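Local coordinates for protein exonuclease (Laribacter hongkongensis, PDB 3SYY) that digests double-stranded DNA with strict 5'-to-3' polarity, as an alkaline exonuclease with magnesium ions in its active site, at residues E66-P69 with H70-R74; E194-Y197 with L198-A202; A18-V21 with A22-M25. All blocks are in the same frame, centred on the assembly; numbering follows the deposited sequence.

How the contacts relate
All three contacts join side chains three or four residues apart across a helical turn. Contact 1, on helix 59-79, borders the magnesium site; contact 2 lies toward the far end of helix 174-205, about 44 Å away between centres. Both mix buried and exposed residues. Contact 3, where strand 16-17 leads into helix 21-25, is the most enclosed, with no exposed residue among those that touch. Helices 34-49 and 174-205 bear on both contacts 2 and 3. Contacts 1 and 3 combine a close carboxylate-arginine salt bridge with, on another side of the turn, a CH-pi pair (contact 1) or an apolar pair (contact 3). Contact 2 has a long ion pair and packs on a second subunit.

Contact 1 (E66-P69 with H70-R74)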
loop_
_atom_site.group_PDB
_atom_site.type_symbol
_atom_site.label_atom_id
_atom_site.label_comp_id
_atom_site.label_asym_id
_atom_site.label_seq_id
_atom_site.Cartn_x
_atom_site.Cartn_y
_atom_site.Cartn_z
ATOM N N GLU A 66 16.332 6.389 -14.273
ATOM C CA GLU A 66 17.292 5.855 -15.215
ATOM C C GLU A 66 17.086 6.355 -16.640
ATOM O O GLU A 66 18.026 6.395 -17.415
ATOM C CB GLU A 66 17.276 4.334 -15.217
ATOM C CG GLU A 66 18.193 3.768 -14.130
ATOM C CD GLU A 66 18.213 2.275 -14.120
ATOM O OE1 GLU A 66 17.110 1.684 -14.084
ATOM O OE2 GLU A 66 19.324 1.688 -14.119
ATOM N N LEU A 67 15.857 6.684 -16.979
ATOM C CA LEU A 67 15.537 7.238 -18.318
ATOM C C LEU A 67 15.838 8.739 -18.457
ATOM O O LEU A 67 15.839 9.292 -19.581
ATOM C CB LEU A 67 14.081 7.016 -18.654
ATOM C CG LEU A 67 13.619 7.067 -20.134
ATOM C CD1 LEU A 67 14.233 5.912 -20.952
ATOM C CD2 LEU A 67 12.098 7.034 -20.144
ATOM N N GLU A 68 16.026 9.436 -17.354
ATOM C CA GLU A 68 16.081 10.901 -17.491
ATOM C C GLU A 68 17.274 11.395 -18.405
ATOM O O GLU A 68 17.113 12.357 -19.153
ATOM C CB GLU A 68 16.008 11.566 -16.104
ATOM C CG GLU A 68 16.495 13.008 -15.945
ATOM C CD GLU A 68 16.714 13.318 -14.440
ATOM O OE1 GLU A 68 15.796 12.960 -13.615
ATOM O OE2 GLU A 68 17.820 13.854 -14.111
ATOM N N PRO A 69 18.425 10.722 -18.374
ATOM C CA PRO A 69 19.419 11.189 -19.349
ATOM C C PRO A 69 19.077 10.927 -20.823
ATOM O O PRO A 69 19.659 11.586 -21.673
ATOM C CB PRO A 69 20.657 10.411 -19.000
ATOM C CG PRO A 69 20.188 9.261 -18.134
ATOM C CD PRO A 69 18.977 9.719 -17.444
ATOM N N HIS A 70 18.168 9.988 -21.096
ATOM C CA HIS A 70 17.708 9.735 -22.468
ATOM C C HIS A 70 16.874 10.932 -22.792
ATOM O O HIS A 70 16.995 11.497 -23.891
ATOM C CB HIS A 70 16.826 8.483 -22.589
ATOM C CG HIS A 70 17.524 7.163 -22.387
ATOM N ND1 HIS A 70 18.318 6.862 -21.291
ATOM C CD2 HIS A 70 17.429 6.012 -23.099
ATOM C CE1 HIS A 70 18.724 5.607 -21.373
ATOM N NE2 HIS A 70 18.180 5.065 -22.450
ATOM N N ALA A 71 15.961 11.292 -21.882
ATOM C CA ALA A 71 15.094 12.441 -22.080
ATOM C C ALA A 71 15.901 13.729 -22.284
ATOM O O ALA A 71 15.554 14.553 -23.156
ATOM C CB ALA A 71 14.109 12.631 -20.870
ATOM N N ARG A 72 16.926 13.911 -21.463
ATOM C CA ARG A 72 17.814 15.084 -21.566
ATOM C C ARG A 72 18.413 15.109 -22.996
ATOM O O ARG A 72 18.406 16.163 -23.641
ATOM C CB ARG A 72 18.955 15.079 -20.521
ATOM C CG ARG A 72 19.747 16.440 -20.464
ATOM C CD ARG A 72 20.799 16.500 -19.274
ATOM N NE ARG A 72 20.089 16.605 -17.977
ATOM C CZ ARG A 72 19.845 15.593 -17.130
ATOM N NH1 ARG A 72 20.278 14.353 -17.384
ATOM N NH2 ARG A 72 19.160 15.813 -16.015
ATOM N N ALA A 73 18.908 13.966 -23.475
ATOM C CA ALA A 73 19.512 13.917 -24.807
ATOM C C ALA A 73 18.465 14.231 -25.856
ATOM O O ALA A 73 18.723 15.052 -26.725
ATOM C CB ALA A 73 20.187 12.594 -25.077
ATOM N N ARG A 74 17.287 13.617 -25.772
ATOM C CA ARG A 74 16.210 13.890 -26.711
ATOM C C ARG A 74 15.850 15.375 -26.783
ATOM O O ARG A 74 15.548 15.913 -27.879
ATOM C CB ARG A 74 14.959 13.052 -26.399
ATOM C CG ARG A 74 13.789 13.266 -27.377
ATOM C CD ARG A 74 14.091 12.664 -28.821
ATOM N NE ARG A 74 12.825 12.580 -29.554
ATOM C CZ ARG A 74 12.013 11.514 -29.605
ATOM N NH1 ARG A 74 12.346 10.354 -29.046
ATOM N NH2 ARG A 74 10.864 11.594 -30.259
#
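Glu68 and Arg72 pair across one turn of helix 59-79, which flanks the magnesium site of a PD-(D/E)XK nuclease core, the fold shared with lambda exonuclease. Carboxylate and guanidinium form a salt bridge between OE2 of Glu68 and NH2 of Arg72, 3.0 Å apart. The bond is moderately straight and meets OE2 on its anti side, 26° out of the carboxylate plane, while the oxygen lies at the edge of the guanidinium, close to its plane. The two flat groups are strongly inclined, 76° apart, and a single oxygen does the gripping. Glu68 reaches this position because CG stands anti to its backbone N (chi1 160°) and the chain then runs extended; Arg72 folds back at chi3 to meet it. NH2 of Arg72 also donates to Asp102 O, so the guanidinium ties the helix to a metal-binding residue. The Glu68 side chain lies about 4 Å from that of Asp102 and about as far from a magnesium ion, consistent with a place in the active site.

A second pair, Leu67 and His70, meets through a CH-pi contact. CD1 of Leu67 sits over one face of the His70 ring, 4.0 Å from its centroid and displaced toward the rim, the two side chains crossing at about a right angle. Tyr155 of strand 149-155 packs against both. Pro69 has no N-H for the preceding turn, and the helix kinks there. Two residues earlier, Leu67 O takes two donors: Ala71 N, 3.1 Å away and nearly in line with the carbonyl, and His70 N at 2.9 Å, more bent and above the carbonyl plane.

Contact 2 (E194-Y197 with L198-A202); sequences EIEY and LKRKA
Four successive i to i+4 hydrogen bonds, from Leu198 N to Glu194 O through Lys201 N to Tyr197 O, run between 2.9 and 3.1 Å and make this a regular stretch of alpha-helix. Each side chain of 194-197 therefore has a partner one turn on. CG of Glu194 meets CD2 of Leu198 at 3.6 Å, the two chains crossing at a slant. The nearly eclipsed second torsion of Leu198, which brings the same CD2 close over Glu194 O, is a doubtful detail. The glutamate carboxylate turns elsewhere: the bend at its chi2 leads OE2 to a salt bridge with Lys126 of the second subunit.

Helix 174-205 here lies between helix 34-49 of its own chain and a second subunit. Ile195 and Leu198 rest against Arg47 and Ile44 of helix 34-49, while Leu198 and Lys199 also pack on Met163 of the second subunit, within an assembly of three chains, consistent with a trimeric ring as in lambda exonuclease.

Two pairs of side chains lie alongside one another. The buried Ile195 and Lys199 point the same way, CG2 of the isoleucine touching the end of the extended lysine, 3.8 Å from NZ. The exposed Glu196 and Arg200 also run side by side, but their ion pair is long, OE2 to NE 4.0 Å, with carboxylate and guanidinium planes 80° apart. Lys201, extended, slants across the exposed Tyr197, CD lying above one ring face toward the rim. Its ammonium approaches the ring obliquely, NZ standing 3.4 Å from CE2 and 3.6 Å from OH of Tyr197.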
loop_
_atom_site.group_PDB
_atom_site.type_symbol
_atom_site.label_atom_id
_atom_site.label_comp_id
_atom_site.label_asym_id
_atom_site.label_seq_id
_atom_site.Cartn_x
_atom_site.Cartn_y
_atom_site.Cartn_z
ATOM N N GLU A 194 9.658 25.249 15.904
ATOM C CA GLU A 194 9.334 23.978 16.492
ATOM C C GLU A 194 10.573 23.260 17.017
ATOM O O GLU A 194 10.537 22.682 18.111
ATOM C CB GLU A 194 8.466 23.136 15.579
ATOM C CG GLU A 194 8.185 21.816 16.155
ATOM C CD GLU A 194 6.688 21.518 16.253
ATOM O OE1 GLU A 194 5.850 22.233 15.668
ATOM O OE2 GLU A 194 6.372 20.539 16.929
ATOM N N ILE A 195 11.645 23.308 16.241
ATOM C CA ILE A 195 12.910 22.741 16.613
ATOM C C ILE A 195 13.479 23.447 17.874
ATOM O O ILE A 195 13.943 22.790 18.786
ATOM C CB ILE A 195 13.868 22.851 15.475
ATOM C CG1 ILE A 195 13.444 21.819 14.384
ATOM C CG2 ILE A 195 15.291 22.505 15.939
ATOM C CD1 ILE A 195 14.093 22.064 13.082
ATOM N N GLU A 196 13.393 24.774 17.881
ATOM C CA GLU A 196 13.843 25.560 19.049
ATOM C C GLU A 196 13.053 25.190 20.296
ATOM O O GLU A 196 13.633 24.966 21.350
ATOM C CB GLU A 196 13.614 27.025 18.755
ATOM C CG GLU A 196 13.932 27.901 19.910
ATOM C CD GLU A 196 15.279 28.481 19.718
ATOM O OE1 GLU A 196 16.246 27.668 19.642
ATOM O OE2 GLU A 196 15.349 29.736 19.599
ATOM N N TYR A 197 11.728 25.126 20.140
ATOM C CA TYR A 197 10.809 24.749 21.195
ATOM C C TYR A 197 11.059 23.389 21.774
ATOM O O TYR A 197 11.136 23.243 23.018
ATOM C CB TYR A 197 9.405 24.845 20.671
ATOM C CG TYR A 197 8.279 24.943 21.655
ATOM C CD1 TYR A 197 8.171 26.045 22.552
ATOM C CD2 TYR A 197 7.247 24.000 21.634
ATOM C CE1 TYR A 197 7.070 26.162 23.389
ATOM C CE2 TYR A 197 6.170 24.084 22.506
ATOM C CZ TYR A 197 6.089 25.173 23.380
ATOM O OH TYR A 197 4.980 25.290 24.159
ATOM N N LEU A 198 11.178 22.376 20.906
ATOM C CA LEU A 198 11.491 21.029 21.365
ATOM C C LEU A 198 12.816 20.990 22.121
ATOM O O LEU A 198 12.948 20.322 23.179
ATOM C CB LEU A 198 11.599 20.065 20.194
ATOM C CG LEU A 198 10.357 19.362 19.633
ATOM C CD1 LEU A 198 9.026 19.558 20.369
ATOM C CD2 LEU A 198 10.241 19.496 18.067
ATOM N N LYS A 199 13.802 21.665 21.562
ATOM C CA LYS A 199 15.141 21.656 22.153
ATOM C C LYS A 199 15.179 22.318 23.567
ATOM O O LYS A 199 15.832 21.783 24.495
ATOM C CB LYS A 199 16.159 22.308 21.197
ATOM C CG LYS A 199 16.757 21.346 20.137
ATOM C CD LYS A 199 17.730 22.131 19.272
ATOM C CE LYS A 199 18.318 21.270 18.213
ATOM N NZ LYS A 199 18.906 22.169 17.152
ATOM N N ARG A 200 14.524 23.473 23.684
ATOM C CA ARG A 200 14.445 24.229 24.957
ATOM C C ARG A 200 13.750 23.405 26.027
ATOM O O ARG A 200 14.263 23.280 27.151
ATOM C CB ARG A 200 13.742 25.557 24.733
ATOM C CG ARG A 200 14.680 26.592 24.111
ATOM C CD ARG A 200 14.028 27.923 24.023
ATOM N NE ARG A 200 14.922 28.944 23.479
ATOM C CZ ARG A 200 15.815 29.637 24.189
ATOM N NH1 ARG A 200 15.987 29.424 25.492
ATOM N NH2 ARG A 200 16.545 30.554 23.581
ATOM N N LYS A 201 12.645 22.753 25.647
ATOM C CA LYS A 201 11.955 21.833 26.553
ATOM C C LYS A 201 12.800 20.692 27.000
ATOM O O LYS A 201 12.822 20.421 28.200
ATOM C CB LYS A 201 10.674 21.274 25.941
ATOM C CG LYS A 201 9.568 22.248 25.964
ATOM C CD LYS A 201 8.329 21.653 25.298
ATOM C CE LYS A 201 7.111 22.403 25.789
ATOM N NZ LYS A 201 5.844 21.962 25.104
ATOM N N ALA A 202 13.480 20.007 26.065
ATOM C CA ALA A 202 14.322 18.881 26.431
ATOM C C ALA A 202 15.493 19.328 27.320
ATOM O O ALA A 202 15.852 18.625 28.284
ATOM C CB ALA A 202 14.824 18.130 25.201
#

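Contact 3 (A18-V21 with A22-M25); sequences ASRV and ADVM
The guanidinium of Arg20 receives OD2 of Asp23 at its edge, almost in its own plane, while the carboxylate plane is turned 85° against it. NE donates a straight bond of 3.0 Å to the anti lone pair of OD2, and NH2 adds a weak one at 3.4 Å to the same oxygen. Bends at chi2 and chi3 curl the arginine back over this i to i+3 spacing. NH2 also forms a salt bridge with Glu42 of helix 34-49, so the guanidinium sits between two carboxylates, which probably stabilise its positive charge and fix its orientation.

On another side of the turn, Val21 and Met25 lie side by side, pointing the same way, CG1 of the valine 3.8 Å from SD of the methionine, both covered by Ile180 of helix 174-205. In the backbone, Val24 N reaches Arg20 O at 3.2 Å and Met25 N reaches Val21 O at 3.0 Å. A water bridges Ala22 N and Ala18 O, accepting from the amide and donating to the carbonyl, at the point where the loop after strand 16-17 enters helix 21-25, a strand-to-helix junction of the PD-(D/E)XK domain.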
loop_
_atom_site.group_PDB
_atom_site.type_symbol
_atom_site.label_atom_id
_atom_site.label_comp_id
_atom_site.label_asym_id
_atom_site.label_seq_id
_atom_site.Cartn_x
_atom_site.Cartn_y
_atom_site.Cartn_z
ATOM N N ALA A 18 12.277 22.528 -4.016
ATOM C CA ALA A 18 11.288 22.894 -5.029
ATOM C C ALA A 18 10.273 21.741 -5.284
ATOM O O ALA A 18 9.099 21.982 -5.479
ATOM C CB ALA A 18 12.023 23.240 -6.367
ATOM N N SER A 19 10.751 20.510 -5.268
ATOM C CA SER A 19 9.880 19.353 -5.559
ATOM C C SER A 19 8.793 19.146 -4.496
ATOM O O SER A 19 7.849 18.391 -4.711
ATOM C CB SER A 19 10.719 18.093 -5.708
ATOM O OG SER A 19 11.496 17.908 -4.542
ATOM N N ARG A 20 8.908 19.851 -3.363
ATOM C CA ARG A 20 7.945 19.663 -2.280
ATOM C C ARG A 20 7.168 20.913 -1.996
ATOM O O ARG A 20 6.344 20.969 -1.059
ATOM C CB ARG A 20 8.665 19.201 -0.993
ATOM C CG ARG A 20 9.469 17.888 -1.154
ATOM C CD ARG A 20 8.549 16.687 -1.498
ATOM N NE ARG A 20 7.587 16.336 -0.437
ATOM C CZ ARG A 20 7.872 15.668 0.689
ATOM N NH1 ARG A 20 9.093 15.210 0.956
ATOM N NH2 ARG A 20 6.893 15.423 1.564
ATOM N N VAL A 21 7.398 21.960 -2.795
ATOM C CA VAL A 21 6.696 23.211 -2.527
ATOM C C VAL A 21 5.192 23.038 -2.576
ATOM O O VAL A 21 4.452 23.665 -1.794
ATOM C CB VAL A 21 7.190 24.365 -3.440
ATOM C CG1 VAL A 21 6.230 25.517 -3.389
ATOM C CG2 VAL A 21 8.524 24.826 -2.961
ATOM N N ALA A 22 4.697 22.186 -3.480
ATOM C CA ALA A 22 3.256 21.976 -3.522
ATOM C C ALA A 22 2.700 21.433 -2.167
ATOM O O ALA A 22 1.593 21.781 -1.760
ATOM C CB ALA A 22 2.872 21.021 -4.669
ATOM N N ASP A 23 3.466 20.590 -1.491
ATOM C CA ASP A 23 3.053 20.101 -0.160
ATOM C C ASP A 23 3.011 21.236 0.875
ATOM O O ASP A 23 2.119 21.258 1.745
ATOM C CB ASP A 23 3.978 19.000 0.277
ATOM C CG ASP A 23 3.743 17.724 -0.518
ATOM O OD1 ASP A 23 2.647 17.599 -1.085
ATOM O OD2 ASP A 23 4.647 16.886 -0.584
ATOM N N VAL A 24 3.977 22.142 0.783
ATOM C CA VAL A 24 3.971 23.333 1.622
ATOM C C VAL A 24 2.680 24.136 1.447
ATOM O O VAL A 24 2.034 24.460 2.433
ATOM C CB VAL A 24 5.200 24.186 1.391
ATOM C CG1 VAL A 24 5.145 25.513 2.181
ATOM C CG2 VAL A 24 6.462 23.417 1.799
ATOM N N MET A 25 2.266 24.389 0.202
ATOM C CA MET A 25 1.235 25.384 -0.090
ATOM C C MET A 25 -0.200 24.887 -0.200
ATOM O O MET A 25 -1.122 25.689 -0.296
ATOM C CB MET A 25 1.578 26.105 -1.395
ATOM C CG MET A 25 2.851 26.875 -1.306
ATOM S SD MET A 25 3.137 27.624 -2.881
ATOM C CE MET A 25 1.813 28.845 -2.951
HETATM O O HOH W 1 6.210 21.377 -5.813
#